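Local coordinates for protein C alpha-dehydrogenase (Sphingobium sp. SYK-6, PDB 4YAG) that binds NADH as a short-chain dehydrogenase/reductase and probably oxidises alcohol groups with NAD(+), in the pathway that cleaves lignin beta-aryl ethers, at residues A[144-148]-A[149-153]; A[254-257]-A[258-262]; A[70-73]-A[74-78]; A[125-128]-A[129-132]; A[22-25]-A[26-29]. All blocks are in the same frame, centred on the assembly; numbering follows the deposited sequence.

Contact 1. Residues A[144-148]-A[149-153]; sequences SLAGL and TPMPS. With NAI (1,4-dihydronicotinamide adenine dinucleotide), chain C.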
loop_
_atom_site.group_PDB
_atom_site.type_symbol
_atom_site.label_atom_id
_atom_site.label_comp_id
_atom_site.label_asym_id
_atom_site.label_seq_id
_atom_site.Cartn_x
_atom_site.Cartn_y
_atom_site.Cartn_z
ATOM N N SER A 144 -0.668 -11.235 4.034
ATOM C CA SER A 144 -1.603 -12.260 3.587
ATOM C C SER A 144 -1.142 -12.748 2.226
ATOM O O SER A 144 -0.502 -11.994 1.493
ATOM C CB SER A 144 -3.004 -11.686 3.419
ATOM O OG SER A 144 -3.853 -12.687 2.869
ATOM N N LEU A 145 -1.490 -13.982 1.859
ATOM C CA LEU A 145 -1.266 -14.406 0.487
ATOM C C LEU A 145 -2.158 -13.598 -0.460
ATOM O O LEU A 145 -1.879 -13.506 -1.653
ATOM C CB LEU A 145 -1.499 -15.897 0.327
ATOM C CG LEU A 145 -0.376 -16.754 0.898
ATOM C CD1 LEU A 145 -0.760 -18.243 0.953
ATOM C CD2 LEU A 145 0.888 -16.589 0.095
ATOM N N ALA A 146 -3.188 -12.957 0.077
ATOM C CA ALA A 146 -4.031 -12.064 -0.728
ATOM C C ALA A 146 -3.288 -10.804 -1.186
ATOM O O ALA A 146 -3.772 -10.048 -2.028
ATOM C CB ALA A 146 -5.277 -11.679 0.028
ATOM N N GLY A 147 -2.110 -10.569 -0.624
ATOM C CA GLY A 147 -1.282 -9.464 -1.046
ATOM C C GLY A 147 -0.378 -9.846 -2.192
ATOM O O GLY A 147 0.332 -8.987 -2.713
ATOM N N LEU A 148 -0.432 -11.109 -2.601
ATOM C CA LEU A 148 0.480 -11.639 -3.612
ATOM C C LEU A 148 -0.246 -12.264 -4.805
ATOM O O LEU A 148 0.080 -11.976 -5.956
ATOM C CB LEU A 148 1.372 -12.693 -2.961
ATOM C CG LEU A 148 2.766 -12.897 -3.494
ATOM C CD1 LEU A 148 3.556 -11.584 -3.363
ATOM C CD2 LEU A 148 3.423 -14.033 -2.703
ATOM N N THR A 149 -1.211 -13.138 -4.548
ATOM C CA THR A 149 -1.973 -13.783 -5.601
ATOM C C THR A 149 -3.076 -12.850 -6.093
ATOM O O THR A 149 -3.591 -12.044 -5.327
ATOM C CB THR A 149 -2.558 -15.121 -5.111
ATOM O OG1 THR A 149 -2.879 -15.965 -6.225
ATOM C CG2 THR A 149 -3.774 -14.914 -4.240
ATOM N N PRO A 150 -3.447 -12.942 -7.378
ATOM C CA PRO A 150 -4.453 -11.978 -7.841
ATOM C C PRO A 150 -5.789 -12.120 -7.122
ATOM O O PRO A 150 -6.258 -13.229 -6.926
ATOM C CB PRO A 150 -4.618 -12.340 -9.315
ATOM C CG PRO A 150 -3.256 -12.867 -9.694
ATOM C CD PRO A 150 -2.825 -13.675 -8.499
ATOM N N MET A 151 -6.383 -10.981 -6.769
ATOM C CA MET A 151 -7.630 -10.958 -6.023
ATOM C C MET A 151 -8.690 -10.189 -6.795
ATOM O O MET A 151 -8.364 -9.309 -7.596
ATOM C CB MET A 151 -7.410 -10.290 -4.670
ATOM C CG MET A 151 -6.419 -11.049 -3.783
ATOM S SD MET A 151 -6.999 -12.683 -3.245
ATOM C CE MET A 151 -8.308 -12.229 -2.124
ATOM N N PRO A 152 -9.957 -10.495 -6.517
ATOM C CA PRO A 152 -11.088 -9.804 -7.144
ATOM C C PRO A 152 -11.435 -8.503 -6.425
ATOM O O PRO A 152 -10.941 -8.232 -5.315
ATOM C CB PRO A 152 -12.214 -10.817 -7.018
ATOM C CG PRO A 152 -11.892 -11.613 -5.822
ATOM C CD PRO A 152 -10.387 -11.619 -5.677
ATOM N N SER A 153 -12.276 -7.691 -7.061
ATOM C CA SER A 153 -12.543 -6.346 -6.596
ATOM C C SER A 153 -13.214 -6.299 -5.216
ATOM O O SER A 153 -13.075 -5.308 -4.515
ATOM C CB SER A 153 -13.415 -5.606 -7.625
ATOM O OG SER A 153 -14.667 -6.246 -7.743
HETATM P PA NAI C . -8.622 -12.281 14.631
HETATM O O1A NAI C . -9.753 -11.301 14.490
HETATM O O2A NAI C . -8.939 -13.605 15.296
HETATM O O5B NAI C . -7.418 -11.615 15.393
HETATM C C5B NAI C . -7.117 -10.268 15.169
HETATM C C4B NAI C . -7.144 -9.550 16.459
HETATM O O4B NAI C . -6.686 -8.200 16.125
HETATM C C3B NAI C . -8.444 -9.447 17.125
HETATM O O3B NAI C . -8.388 -9.871 18.503
HETATM C C2B NAI C . -8.825 -8.056 16.978
HETATM O O2B NAI C . -9.657 -7.564 18.040
HETATM C C1B NAI C . -7.561 -7.330 16.852
HETATM N N9A NAI C . -7.683 -6.058 16.190
HETATM C C8A NAI C . -8.432 -5.740 15.076
HETATM N N7A NAI C . -8.321 -4.432 14.802
HETATM C C5A NAI C . -7.483 -3.859 15.723
HETATM C C6A NAI C . -6.988 -2.578 15.968
HETATM N N6A NAI C . -7.418 -1.503 15.178
HETATM N N1A NAI C . -6.141 -2.362 17.007
HETATM C C2A NAI C . -5.773 -3.387 17.811
HETATM N N3A NAI C . -6.222 -4.638 17.623
HETATM C C4A NAI C . -7.072 -4.898 16.604
HETATM O O3 NAI C . -8.162 -12.538 13.135
HETATM P PN NAI C . -6.792 -13.136 12.533
HETATM O O1N NAI C . -5.960 -13.871 13.576
HETATM O O2N NAI C . -7.231 -13.998 11.376
HETATM O O5D NAI C . -6.016 -11.824 12.023
HETATM C C5D NAI C . -4.617 -11.631 12.248
HETATM C C4D NAI C . -3.966 -11.168 10.996
HETATM O O4D NAI C . -3.915 -12.304 10.057
HETATM C C3D NAI C . -4.671 -10.086 10.303
HETATM O O3D NAI C . -3.716 -9.081 9.906
HETATM C C2D NAI C . -5.285 -10.705 9.131
HETATM O O2D NAI C . -5.450 -9.756 8.070
HETATM C C1D NAI C . -4.350 -11.750 8.758
HETATM N N1N NAI C . -4.776 -12.847 7.970
HETATM C C2N NAI C . -5.650 -13.810 8.414
HETATM C C3N NAI C . -5.986 -14.866 7.584
HETATM C C7N NAI C . -6.929 -15.926 8.040
HETATM O O7N NAI C . -7.361 -16.807 7.265
HETATM N N7N NAI C . -7.265 -15.956 9.462
HETATM C C4N NAI C . -5.455 -14.986 6.310
HETATM C C5N NAI C . -4.535 -14.039 5.900
HETATM C C6N NAI C . -4.195 -12.996 6.722
HETATM O O HOH W 1 -3.082 -9.452 -4.599
#
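A single carbonyl oxygen, L145 O, takes two backbone bonds at the turn between 144-148 and 149-153: T149 N reaches it at 3.0 Å, nearly straight at 171°, and L148 N closes the shorter 3-10 turn on the same atom. T149 lays its methyl CG2 beside this oxygen, 3.5 Å from L145 O, because chi1 of -159° wedges CG2 between the backbone N and the carbonyl carbon. The same torsion turns OG1 away to a hydrogen bond with T258 of helix 256-268. M151 closes the other flank. Its chain, bent at chi2 and chi3, brings CG to 3.3 Å from A146 O and curls the thioether alongside A146, with CE 3.8 Å from A146 CB. A water completes the link by donating to A146 O and T149 O, at 2.7 Å each. At the start of the turn S144 forms an ST turn, OG accepting from A146 N at 2.9 Å, and the same OG lies 3.4 Å from C5N of the dihydronicotinamide ring. This loop follows strand 137-142, where SDR enzymes as a rule carry their active-site serine, and A146 packs on Y158, an NADH-binding residue. The A146 N-H probably helps fix the rotation of the S144 hydroxyl, so that the backbone turn positions a polar group directly beside the reactive end of the cofactor.

Contact 2. Residues A[254-257]-A[258-262]; sequences NWRE and TCEAR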
loop_
_atom_site.group_PDB
_atom_site.type_symbol
_atom_site.label_atom_id
_atom_site.label_comp_id
_atom_site.label_asym_id
_atom_site.label_seq_id
_atom_site.Cartn_x
_atom_site.Cartn_y
_atom_site.Cartn_z
ATOM N N ASN A 254 -1.328 -23.469 -1.741
ATOM C CA ASN A 254 -2.434 -23.600 -2.681
ATOM C C ASN A 254 -2.463 -22.541 -3.784
ATOM O O ASN A 254 -3.152 -22.713 -4.793
ATOM C CB ASN A 254 -3.759 -23.550 -1.904
ATOM C CG ASN A 254 -3.814 -24.564 -0.775
ATOM O OD1 ASN A 254 -3.073 -24.467 0.209
ATOM N ND2 ASN A 254 -4.696 -25.546 -0.907
ATOM N N TRP A 255 -1.732 -21.442 -3.584
ATOM C CA TRP A 255 -1.754 -20.320 -4.505
ATOM C C TRP A 255 -0.419 -20.204 -5.239
ATOM O O TRP A 255 -0.118 -19.186 -5.838
ATOM C CB TRP A 255 -2.135 -19.017 -3.765
ATOM C CG TRP A 255 -3.589 -19.084 -3.353
ATOM C CD1 TRP A 255 -4.671 -18.708 -4.098
ATOM C CD2 TRP A 255 -4.110 -19.624 -2.129
ATOM N NE1 TRP A 255 -5.830 -18.961 -3.406
ATOM C CE2 TRP A 255 -5.514 -19.531 -2.198
ATOM C CE3 TRP A 255 -3.524 -20.170 -0.982
ATOM C CZ2 TRP A 255 -6.346 -19.961 -1.163
ATOM C CZ3 TRP A 255 -4.351 -20.600 0.051
ATOM C CH2 TRP A 255 -5.747 -20.490 -0.049
ATOM N N ARG A 256 0.367 -21.273 -5.215
ATOM C CA ARG A 256 1.618 -21.285 -5.958
ATOM C C ARG A 256 1.375 -21.013 -7.442
ATOM O O ARG A 256 2.032 -20.155 -8.024
ATOM C CB ARG A 256 2.332 -22.627 -5.798
ATOM C CG ARG A 256 3.619 -22.736 -6.600
ATOM C CD ARG A 256 4.267 -24.079 -6.370
ATOM N NE ARG A 256 4.582 -24.276 -4.959
ATOM C CZ ARG A 256 5.707 -23.868 -4.379
ATOM N NH1 ARG A 256 6.636 -23.244 -5.085
ATOM N NH2 ARG A 256 5.912 -24.093 -3.093
ATOM N N GLU A 257 0.453 -21.743 -8.072
ATOM C CA GLU A 257 0.268 -21.620 -9.508
ATOM C C GLU A 257 -0.368 -20.297 -9.917
ATOM O O GLU A 257 -0.048 -19.734 -10.972
ATOM C CB GLU A 257 -0.566 -22.795 -10.051
ATOM C CG GLU A 257 0.144 -24.144 -9.958
ATOM C CD GLU A 257 0.277 -24.655 -8.538
ATOM O OE1 GLU A 257 -0.570 -24.299 -7.676
ATOM O OE2 GLU A 257 1.240 -25.419 -8.284
ATOM N N THR A 258 -1.290 -19.778 -9.106
ATOM C CA THR A 258 -1.905 -18.504 -9.430
ATOM C C THR A 258 -0.891 -17.374 -9.264
ATOM O O THR A 258 -0.916 -16.408 -10.013
ATOM C CB THR A 258 -3.168 -18.205 -8.583
ATOM O OG1 THR A 258 -2.892 -18.468 -7.211
ATOM C CG2 THR A 258 -4.335 -19.081 -9.041
ATOM N N CYS A 259 0.004 -17.493 -8.290
ATOM C CA CYS A 259 1.061 -16.502 -8.164
ATOM C C CYS A 259 2.019 -16.612 -9.344
ATOM O O CYS A 259 2.420 -15.597 -9.917
ATOM C CB CYS A 259 1.845 -16.684 -6.867
ATOM S SG CYS A 259 0.953 -16.142 -5.362
ATOM N N GLU A 260 2.402 -17.834 -9.712
ATOM C CA GLU A 260 3.304 -18.016 -10.861
ATOM C C GLU A 260 2.746 -17.346 -12.097
ATOM O O GLU A 260 3.482 -16.722 -12.871
ATOM C CB GLU A 260 3.534 -19.502 -11.154
ATOM C CG GLU A 260 4.404 -20.158 -10.113
ATOM C CD GLU A 260 4.681 -21.619 -10.388
ATOM O OE1 GLU A 260 3.745 -22.343 -10.790
ATOM O OE2 GLU A 260 5.843 -22.040 -10.193
ATOM N N ALA A 261 1.442 -17.495 -12.317
ATOM C CA ALA A 261 0.822 -16.936 -13.512
ATOM C C ALA A 261 0.856 -15.407 -13.464
ATOM O O ALA A 261 1.074 -14.759 -14.476
ATOM C CB ALA A 261 -0.623 -17.445 -13.680
ATOM N N ARG A 262 0.619 -14.831 -12.288
ATOM C CA ARG A 262 0.747 -13.381 -12.093
ATOM C C ARG A 262 2.182 -12.922 -12.378
ATOM O O ARG A 262 2.416 -11.958 -13.119
ATOM C CB ARG A 262 0.365 -12.994 -10.660
ATOM C CG ARG A 262 0.416 -11.505 -10.404
ATOM C CD ARG A 262 0.336 -11.130 -8.944
ATOM N NE ARG A 262 0.543 -9.699 -8.845
ATOM C CZ ARG A 262 1.202 -9.072 -7.887
ATOM N NH1 ARG A 262 1.677 -9.727 -6.838
ATOM N NH2 ARG A 262 1.360 -7.760 -7.980
HETATM O O HOH W 2 -2.760 -22.014 -7.559
HETATM O O HOH W 3 6.834 -22.838 -8.006
HETATM O O HOH W 4 3.603 -24.988 -9.987
#
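C259 carries the tight side of this first helical turn: its N bonds W255 O at 3.0 Å, and its side chain is buried against T149 and against M270 of the second subunit. W255 and T258 lie alongside, their side chains running in the same direction. T258 OG1 approaches the edge of the indole near its plane, 3.6 Å from W255 CD1; the hydroxyl is hydrogen-bonded to T149. N254 CB lies 3.5 Å above one face of the indole, offset toward the rim. The solvent side works through water instead. R256 NH1 and E260 OE2 stand 5.3 Å apart, bridged by a water that lies in the guanidinium plane, while the R256 guanidinium and E260 carboxylate planes are 83° apart. A second water donates to both E257 OE2 and E260 OE1, which should ease the repulsion between these carboxylates. Packing of R256 and E260 against the second subunit places this edge at the dimer interface. With W255 at the N-cap position, the arrangement is the opening turn of an alpha-helix, here the C-terminal helix 256-268.

Contact 3. Residues A[70-73]-A[74-78]; sequences QMAE and AAREC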
loop_
_atom_site.group_PDB
_atom_site.type_symbol
_atom_site.label_atom_id
_atom_site.label_comp_id
_atom_site.label_asym_id
_atom_site.label_seq_id
_atom_site.Cartn_x
_atom_site.Cartn_y
_atom_site.Cartn_z
ATOM N N GLN A 70 -1.776 6.397 21.175
ATOM C CA GLN A 70 -1.906 5.168 21.974
ATOM C C GLN A 70 -0.739 4.216 21.750
ATOM O O GLN A 70 -0.304 3.509 22.660
ATOM C CB GLN A 70 -3.212 4.428 21.649
ATOM C CG GLN A 70 -4.436 5.151 22.114
ATOM C CD GLN A 70 -5.653 4.242 22.245
ATOM O OE1 GLN A 70 -5.878 3.350 21.436
ATOM N NE2 GLN A 70 -6.440 4.468 23.286
ATOM N N MET A 71 -0.204 4.203 20.529
ATOM C CA MET A 71 0.964 3.396 20.249
ATOM C C MET A 71 2.231 3.924 20.927
ATOM O O MET A 71 3.039 3.123 21.409
ATOM C CB MET A 71 1.170 3.241 18.739
ATOM C CG MET A 71 0.088 2.403 18.090
ATOM S SD MET A 71 0.162 0.658 18.551
ATOM C CE MET A 71 1.483 0.118 17.465
ATOM N N ALA A 72 2.395 5.251 21.022
ATOM C CA ALA A 72 3.505 5.813 21.755
ATOM C C ALA A 72 3.390 5.481 23.252
ATOM O O ALA A 72 4.386 5.157 23.919
ATOM C CB ALA A 72 3.575 7.320 21.570
ATOM N N GLU A 73 2.164 5.577 23.767
ATOM C CA GLU A 73 1.878 5.175 25.144
ATOM C C GLU A 73 2.230 3.712 25.327
ATOM O O GLU A 73 2.823 3.329 26.339
ATOM C CB GLU A 73 0.404 5.380 25.464
ATOM C CG GLU A 73 -0.020 6.827 25.569
ATOM C CD GLU A 73 -1.530 7.009 25.652
ATOM O OE1 GLU A 73 -2.266 6.001 25.672
ATOM O OE2 GLU A 73 -1.985 8.168 25.697
ATOM N N ALA A 74 1.837 2.888 24.367
ATOM C CA ALA A 74 2.098 1.443 24.483
ATOM C C ALA A 74 3.587 1.119 24.504
ATOM O O ALA A 74 4.019 0.191 25.192
ATOM C CB ALA A 74 1.403 0.699 23.383
ATOM N N ALA A 75 4.394 1.872 23.751
ATOM C CA ALA A 75 5.821 1.631 23.747
ATOM C C ALA A 75 6.399 1.962 25.130
ATOM O O ALA A 75 7.256 1.242 25.647
ATOM C CB ALA A 75 6.510 2.455 22.638
ATOM N N ARG A 76 5.934 3.046 25.738
ATOM C CA ARG A 76 6.337 3.366 27.109
ATOM C C ARG A 76 5.863 2.318 28.114
ATOM O O ARG A 76 6.628 1.911 28.985
ATOM C CB ARG A 76 5.838 4.740 27.549
ATOM C CG ARG A 76 6.546 5.904 26.858
ATOM C CD ARG A 76 6.161 7.221 27.474
ATOM N NE ARG A 76 4.756 7.580 27.287
ATOM C CZ ARG A 76 4.270 8.240 26.237
ATOM N NH1 ARG A 76 5.060 8.577 25.211
ATOM N NH2 ARG A 76 2.977 8.526 26.176
ATOM N N GLU A 77 4.606 1.896 27.989
ATOM C CA GLU A 77 4.026 0.956 28.964
ATOM C C GLU A 77 4.692 -0.417 28.832
ATOM O O GLU A 77 5.028 -1.043 29.828
ATOM C CB GLU A 77 2.505 0.857 28.760
ATOM C CG GLU A 77 1.806 -0.088 29.750
ATOM C CD GLU A 77 0.272 -0.033 29.703
ATOM O OE1 GLU A 77 -0.314 0.819 28.939
ATOM O OE2 GLU A 77 -0.327 -0.856 30.460
ATOM N N CYS A 78 4.919 -0.875 27.608
ATOM C CA CYS A 78 5.588 -2.151 27.402
ATOM C C CYS A 78 6.956 -2.157 28.066
ATOM O O CYS A 78 7.297 -3.063 28.842
ATOM C CB CYS A 78 5.739 -2.434 25.912
ATOM S SG CYS A 78 6.488 -4.031 25.556
#
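The R76 guanidinium lies with one face over the preceding helical turn, where A72 O sits 3.7 Å above its plane and E73 N a similar height, both offset toward the rim. At one end of the group NH2 meets the aliphatic part of E73, 3.5 Å from E73 CG, and NH1 lies beside the A72 methyl. The bend at chi3 (-66°) folds the arginine back along the helix instead of letting it run outward. Its plane is turned 64° from the E73 carboxylate, whose OE2 remains 5.0 Å from R76 NH2; the opposite charges may attract at this distance, but no salt bridge forms. The face of R76 probably gains as well from the partial negative charge of A72 O, which is already the acceptor for R76 N at 3.2 Å. E77 extends its carboxylate to H59, and E77 N bonds E73 O at 2.8 Å. The opposite character appears on the buried side: A74 CB rests 3.4 Å from Q70 O, and this methyl packs on F9 of strand 7-11. M71 and A75 cover F126 of helix 105-133, while Q70 OE1 accepts from the backbone N of D64, an NADH-binding residue. The pattern is that of an amphipathic alpha-helix in a Rossmann fold, with small and apolar residues toward the sheet and a neighbouring helix and charged ones outward.

Contact 4. Residues A[125-128]-A[129-132]; sequences AFTP and GMRA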
loop_
_atom_site.group_PDB
_atom_site.type_symbol
_atom_site.label_atom_id
_atom_site.label_comp_id
_atom_site.label_asym_id
_atom_site.label_seq_id
_atom_site.Cartn_x
_atom_site.Cartn_y
_atom_site.Cartn_z
ATOM N N ALA A 125 6.758 3.633 16.384
ATOM C CA ALA A 125 6.685 3.781 17.838
ATOM C C ALA A 125 7.692 2.918 18.589
ATOM O O ALA A 125 8.182 3.341 19.632
ATOM C CB ALA A 125 5.283 3.478 18.330
ATOM N N PHE A 126 7.991 1.722 18.077
ATOM C CA PHE A 126 8.805 0.750 18.818
ATOM C C PHE A 126 10.241 0.597 18.375
ATOM O O PHE A 126 11.108 0.292 19.193
ATOM C CB PHE A 126 8.145 -0.630 18.803
ATOM C CG PHE A 126 6.965 -0.717 19.712
ATOM C CD1 PHE A 126 5.721 -0.272 19.298
ATOM C CD2 PHE A 126 7.097 -1.193 20.996
ATOM C CE1 PHE A 126 4.606 -0.314 20.147
ATOM C CE2 PHE A 126 6.005 -1.239 21.831
ATOM C CZ PHE A 126 4.765 -0.800 21.426
ATOM N N THR A 127 10.537 0.770 17.100
ATOM C CA THR A 127 11.901 0.483 16.674
ATOM C C THR A 127 12.979 1.433 17.197
ATOM O O THR A 127 14.098 0.991 17.390
ATOM C CB THR A 127 12.065 0.226 15.138
ATOM O OG1 THR A 127 11.754 1.414 14.416
ATOM C CG2 THR A 127 11.205 -0.921 14.713
ATOM N N PRO A 128 12.661 2.722 17.471
ATOM C CA PRO A 128 13.730 3.545 18.036
ATOM C C PRO A 128 14.301 2.932 19.319
ATOM O O PRO A 128 15.516 2.890 19.493
ATOM C CB PRO A 128 13.040 4.887 18.285
ATOM C CG PRO A 128 12.033 4.964 17.222
ATOM C CD PRO A 128 11.511 3.558 17.068
ATOM N N GLY A 129 13.430 2.427 20.194
ATOM C CA GLY A 129 13.872 1.835 21.434
ATOM C C GLY A 129 14.588 0.526 21.209
ATOM O O GLY A 129 15.548 0.223 21.896
ATOM N N MET A 130 14.136 -0.250 20.232
ATOM C CA MET A 130 14.774 -1.510 19.924
ATOM C C MET A 130 16.198 -1.278 19.438
ATOM O O MET A 130 17.107 -2.025 19.787
ATOM C CB MET A 130 13.968 -2.296 18.891
ATOM C CG MET A 130 12.565 -2.687 19.383
ATOM S SD MET A 130 11.468 -3.333 18.080
ATOM C CE MET A 130 12.293 -4.866 17.670
ATOM N N ARG A 131 16.394 -0.248 18.636
ATOM C CA ARG A 131 17.742 0.111 18.227
ATOM C C ARG A 131 18.558 0.604 19.420
ATOM O O ARG A 131 19.705 0.198 19.613
ATOM C CB ARG A 131 17.717 1.192 17.168
ATOM C CG ARG A 131 16.965 0.858 15.896
ATOM C CD ARG A 131 17.101 2.040 14.961
ATOM N NE ARG A 131 16.235 2.023 13.788
ATOM C CZ ARG A 131 16.554 1.477 12.611
ATOM N NH1 ARG A 131 17.733 0.883 12.443
ATOM N NH2 ARG A 131 15.702 1.554 11.601
ATOM N N ALA A 132 17.980 1.500 20.211
ATOM C CA ALA A 132 18.713 2.124 21.317
ATOM C C ALA A 132 19.225 1.119 22.346
ATOM O O ALA A 132 20.315 1.282 22.918
ATOM C CB ALA A 132 17.833 3.135 21.997
HETATM O O HOH W 5 10.721 3.141 20.843
HETATM O O HOH W 6 13.262 2.708 12.619
#
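M130 and T127 are brought together by their first torsions: chi1 of -63° puts M130 CG beside its own backbone N, and T127, with chi1 of 65°, carries CG2 anti to its carbonyl carbon. M130 then runs back along the preceding turn, CG 3.3 Å from F126 O, and the bend at chi3 turns its terminal methyl off this line. M130 SD lies 4.3 Å from F126 CB, an apolar contact on the inner side of the helix, and 4.2 Å from T127 CG2. The same threonine torsion frees OG1 for two polar partners, the I123 carbonyl one turn earlier and a water donating at 2.7 Å. That water accepts from R131 NH2 in the guanidinium plane, so the hydroxyl and the arginine are joined through it. R131 is extended from CG to NE, its CG lying 3.2 Å from T127 O, and its head is held by a salt bridge to D179 and a hydrogen bond to S175. P128 lacks an N-H and kinks the helix: G129 N makes a weak bond to F126 O and also hydrogen-bonds a water, 2.9 Å away, that donates to A125 O. M130 packs on strands 87-90 and 181-187, F126 packs on strand 87-90 and helix 68-82 while its ring meets F9 of strand 7-11, and T127 and R131 lean on helix 156-177.

Contact 5. Residues A[22-25]-A[26-29]; sequences AQRL and LANG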
loop_
_atom_site.group_PDB
_atom_site.type_symbol
_atom_site.label_atom_id
_atom_site.label_comp_id
_atom_site.label_asym_id
_atom_site.label_seq_id
_atom_site.Cartn_x
_atom_site.Cartn_y
_atom_site.Cartn_z
ATOM N N ALA A 22 1.514 -15.877 20.256
ATOM C CA ALA A 22 1.732 -15.629 21.668
ATOM C C ALA A 22 2.021 -16.925 22.419
ATOM O O ALA A 22 2.974 -17.013 23.191
ATOM C CB ALA A 22 0.531 -14.951 22.265
ATOM N N GLN A 23 1.189 -17.937 22.205
ATOM C CA GLN A 23 1.364 -19.198 22.896
ATOM C C GLN A 23 2.720 -19.822 22.604
ATOM O O GLN A 23 3.377 -20.343 23.495
ATOM C CB GLN A 23 0.278 -20.188 22.492
ATOM C CG GLN A 23 -1.096 -19.881 23.034
ATOM C CD GLN A 23 -2.153 -20.704 22.328
ATOM O OE1 GLN A 23 -2.825 -20.224 21.392
ATOM N NE2 GLN A 23 -2.267 -21.945 22.709
ATOM N N ARG A 24 3.129 -19.798 21.346
ATOM C CA ARG A 24 4.394 -20.437 21.000
ATOM C C ARG A 24 5.613 -19.603 21.408
ATOM O O ARG A 24 6.637 -20.169 21.782
ATOM C CB ARG A 24 4.418 -20.816 19.516
ATOM C CG ARG A 24 3.269 -21.749 19.111
ATOM C CD ARG A 24 3.073 -22.918 20.071
ATOM N NE ARG A 24 4.300 -23.679 20.206
ATOM C CZ ARG A 24 4.612 -24.461 21.237
ATOM N NH1 ARG A 24 3.784 -24.608 22.269
ATOM N NH2 ARG A 24 5.776 -25.094 21.236
ATOM N N LEU A 25 5.518 -18.279 21.369
ATOM C CA LEU A 25 6.608 -17.475 21.909
ATOM C C LEU A 25 6.773 -17.692 23.425
ATOM O O LEU A 25 7.895 -17.838 23.895
ATOM C CB LEU A 25 6.435 -15.992 21.569
ATOM C CG LEU A 25 6.570 -15.621 20.091
ATOM C CD1 LEU A 25 6.355 -14.125 19.885
ATOM C CD2 LEU A 25 7.943 -16.032 19.540
ATOM N N LEU A 26 5.669 -17.716 24.177
ATOM C CA LEU A 26 5.731 -17.998 25.601
ATOM C C LEU A 26 6.375 -19.368 25.836
ATOM O O LEU A 26 7.225 -19.535 26.735
ATOM C CB LEU A 26 4.329 -17.956 26.224
ATOM C CG LEU A 26 4.303 -18.145 27.746
ATOM C CD1 LEU A 26 4.546 -16.823 28.430
ATOM C CD2 LEU A 26 2.979 -18.730 28.187
ATOM N N ALA A 27 5.953 -20.367 25.056
ATOM C CA ALA A 27 6.503 -21.715 25.173
ATOM C C ALA A 27 8.009 -21.739 24.966
ATOM O O ALA A 27 8.714 -22.565 25.552
ATOM C CB ALA A 27 5.828 -22.669 24.188
ATOM N N ASN A 28 8.494 -20.830 24.136
ATOM C CA ASN A 28 9.919 -20.685 23.885
ATOM C C ASN A 28 10.615 -19.639 24.771
ATOM O O ASN A 28 11.727 -19.217 24.455
ATOM C CB ASN A 28 10.142 -20.368 22.412
ATOM C CG ASN A 28 9.984 -21.580 21.535
ATOM O OD1 ASN A 28 10.957 -22.299 21.274
ATOM N ND2 ASN A 28 8.763 -21.842 21.088
ATOM N N GLY A 29 9.971 -19.247 25.875
ATOM C CA GLY A 29 10.639 -18.456 26.903
ATOM C C GLY A 29 10.433 -16.951 26.889
ATOM O O GLY A 29 11.047 -16.244 27.703
HETATM O O HOH W 7 7.977 -23.984 19.192
#
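L26, the first residue of the second segment, bonds its N to A22 O and sets CB 3.5 Å from the same oxygen; its isobutyl end leads away onto L32 and F49. A27 follows, with its N on Q23 O and its methyl against one face of the R24 guanidinium, 3.3 Å above the plane toward the rim and 3.4 Å from NH1. Bends at chi2 and chi3 curl R24 over this methyl, and its NE forms a salt bridge with D236 of helix 231-244. N28 then grips R24 O twice: ND2 at 2.8 Å, almost perfectly straight at 179° and in its own amide plane, and the backbone N at 3.1 Å from the opposite face of the carbonyl. A water links N28 ND2 to R24 NH2. G29 closes the turn with a positive phi of 98°, its N on L26 O, and the backbone N of the next residue bonds L25 O. The result is a Schellman motif, ending the helix of the beta-alpha-beta unit 7-11, 16-27, 31-36 of the Rossmann fold.

Followed from the N terminus, the five contacts come in series: contact 5, then contacts 3, 4, 1 and 2, each a continuous run whose contacts are local, with none nested and none crossing. Contact 5 ends helix 16-27 and stands alone, its nearest atoms about 11 Å from those of contact 4. Contacts 3 and 4 meet directly, A75 CA lying 3.5 Å from F126 CE2, and so join helices 68-82 and 105-133. Across the chain's centre from contact 3, contacts 1 and 2 meet through hydrogen bonds: L148 O probably accepts from R262 NH1 at 2.9 Å, tying the loop after strand 137-142 to the C-terminal helix, where both touch the second subunit.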